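Local atomic coordinates of acyl-CoA thioester hydrolase ybgC (Escherichia coli K-12, PDB entry 3GRH), a protein that is a putative thioesterase of the pectinesterase family, an outer-membrane lipoprotein that neither binds pectin nor shows pectinesterase activity. Residues 50-54 / 286-290. Sequence-based numbering, arbitrary orientation.
Sequences AQHYF and GAVVF
In V289 the branch CG2 stands anti to the carbonyl carbon while CG1 lies anti to the backbone N (chi1 171°), and this rotation sends CG2 between Y53 and F54, whose CG atoms are likewise anti to their own carbonyl carbons. CG2 sits over one face of the F54 ring, 4.0 Å from its centroid and 29° off the normal, which meets the geometry of a CH-pi contact. The methyl lies nearer the CZ-CE1 side of the ring, since F54 CZ and F54 CE1 are both 3.6 Å from V289 CG2 and F54 CE2 is 4.1 Å from it. From the helix the same methyl meets Y53 CB at 3.8 Å, and A50 CB adds a looser approach to V289 CG2 at 4.2 Å. Two residues along the strand, A287 also turns its CB to the helix and lies 3.6 Å from Y53 O. V288, between them, points away, in keeping with the alternation of a beta strand. The short helix 50-53 thus packs on the outside of the parallel beta-helix, with L269 and L322 of the adjoining strands flanking V289; Y53 OH is hydrogen-bonded to Q351 NE2, and the F54 ring also meets that of W64. Were F54 replaced by an alanine, V289 CG2 would probably lose its aromatic cover and a gap would be likely to open beside W64. No hydrogen bond joins the segments; helix 50-53 and the residue that follows it, F54, are therefore held to this strand by apolar and CH-pi packing.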
loop_
_atom_site.group_PDB
_atom_site.type_symbol
_atom_site.label_atom_id
_atom_site.label_comp_id
_atom_site.label_asym_id
_atom_site.label_seq_id
_atom_site.Cartn_x
_atom_site.Cartn_y
_atom_site.Cartn_z
ATOM N N ALA A 50 -5.797 -12.487 -8.675
ATOM C CA ALA A 50 -5.071 -11.406 -9.201
ATOM C C ALA A 50 -5.542 -11.025 -10.566
ATOM O O ALA A 50 -5.636 -9.873 -10.856
ATOM C CB ALA A 50 -3.538 -11.769 -9.188
ATOM N N GLN A 51 -5.947 -11.988 -11.418
ATOM C CA GLN A 51 -6.400 -11.667 -12.750
ATOM C C GLN A 51 -7.662 -10.803 -12.808
ATOM O O GLN A 51 -7.916 -10.073 -13.782
ATOM C CB GLN A 51 -6.536 -12.919 -13.599
ATOM C CG GLN A 51 -7.614 -13.859 -13.229
ATOM C CD GLN A 51 -7.592 -15.172 -14.028
ATOM O OE1 GLN A 51 -7.547 -16.263 -13.443
ATOM N NE2 GLN A 51 -7.637 -15.067 -15.355
ATOM N N HIS A 52 -8.535 -10.929 -11.811
ATOM C CA HIS A 52 -9.683 -10.054 -11.727
ATOM C C HIS A 52 -9.356 -8.724 -11.191
ATOM O O HIS A 52 -9.830 -7.656 -11.684
ATOM C CB HIS A 52 -10.795 -10.768 -10.882
ATOM C CG HIS A 52 -11.524 -11.826 -11.641
ATOM N ND1 HIS A 52 -11.039 -13.110 -11.753
ATOM C CD2 HIS A 52 -12.715 -11.817 -12.286
ATOM C CE1 HIS A 52 -11.870 -13.838 -12.474
ATOM N NE2 HIS A 52 -12.902 -13.085 -12.807
ATOM N N TYR A 53 -8.464 -8.696 -10.210
ATOM C CA TYR A 53 -8.029 -7.368 -9.665
ATOM C C TYR A 53 -7.272 -6.553 -10.656
ATOM O O TYR A 53 -7.287 -5.326 -10.617
ATOM C CB TYR A 53 -7.193 -7.497 -8.361
ATOM C CG TYR A 53 -7.972 -7.721 -7.104
ATOM C CD1 TYR A 53 -8.569 -8.928 -6.842
ATOM C CD2 TYR A 53 -8.121 -6.726 -6.166
ATOM C CE1 TYR A 53 -9.349 -9.136 -5.753
ATOM C CE2 TYR A 53 -8.857 -6.947 -5.056
ATOM C CZ TYR A 53 -9.496 -8.159 -4.835
ATOM O OH TYR A 53 -10.304 -8.335 -3.714
ATOM N N PHE A 54 -6.629 -7.256 -11.608
ATOM C CA PHE A 54 -5.761 -6.610 -12.582
ATOM C C PHE A 54 -6.392 -6.486 -13.958
ATOM O O PHE A 54 -5.735 -6.139 -14.916
ATOM C CB PHE A 54 -4.419 -7.314 -12.670
ATOM C CG PHE A 54 -3.530 -7.133 -11.477
ATOM C CD1 PHE A 54 -3.698 -6.118 -10.595
ATOM C CD2 PHE A 54 -2.439 -7.945 -11.349
ATOM C CE1 PHE A 54 -2.801 -5.949 -9.499
ATOM C CE2 PHE A 54 -1.596 -7.790 -10.312
ATOM C CZ PHE A 54 -1.800 -6.760 -9.399
ATOM N N GLY A 286 -7.323 2.093 -5.105
ATOM C CA GLY A 286 -6.529 1.460 -6.150
ATOM C C GLY A 286 -6.713 -0.028 -5.960
ATOM O O GLY A 286 -7.139 -0.491 -4.897
ATOM N N ALA A 287 -6.391 -0.788 -7.001
ATOM C CA ALA A 287 -6.436 -2.193 -6.968
ATOM C C ALA A 287 -5.025 -2.679 -6.639
ATOM O O ALA A 287 -4.071 -2.426 -7.446
ATOM C CB ALA A 287 -6.805 -2.683 -8.291
ATOM N N VAL A 288 -4.862 -3.332 -5.506
ATOM C CA VAL A 288 -3.522 -3.741 -5.051
ATOM C C VAL A 288 -3.586 -5.194 -4.713
ATOM O O VAL A 288 -4.468 -5.601 -3.956
ATOM C CB VAL A 288 -3.032 -2.977 -3.815
ATOM C CG1 VAL A 288 -1.525 -3.312 -3.590
ATOM C CG2 VAL A 288 -3.267 -1.471 -4.023
ATOM N N VAL A 289 -2.650 -5.997 -5.210
ATOM C CA VAL A 289 -2.492 -7.396 -4.866
ATOM C C VAL A 289 -1.226 -7.557 -4.063
ATOM O O VAL A 289 -0.198 -7.089 -4.524
ATOM C CB VAL A 289 -2.482 -8.271 -6.098
ATOM C CG1 VAL A 289 -2.095 -9.720 -5.705
ATOM C CG2 VAL A 289 -3.815 -8.274 -6.889
ATOM N N PHE A 290 -1.321 -8.146 -2.880
ATOM C CA PHE A 290 -0.181 -8.433 -1.994
ATOM C C PHE A 290 -0.018 -9.911 -2.020
ATOM O O PHE A 290 -0.921 -10.616 -1.608
ATOM C CB PHE A 290 -0.529 -8.015 -0.569
ATOM C CG PHE A 290 -0.749 -6.562 -0.402
ATOM C CD1 PHE A 290 0.347 -5.755 -0.144
ATOM C CD2 PHE A 290 -2.009 -6.000 -0.448
ATOM C CE1 PHE A 290 0.204 -4.418 0.045
ATOM C CE2 PHE A 290 -2.131 -4.624 -0.266
ATOM C CZ PHE A 290 -0.996 -3.852 -0.054
#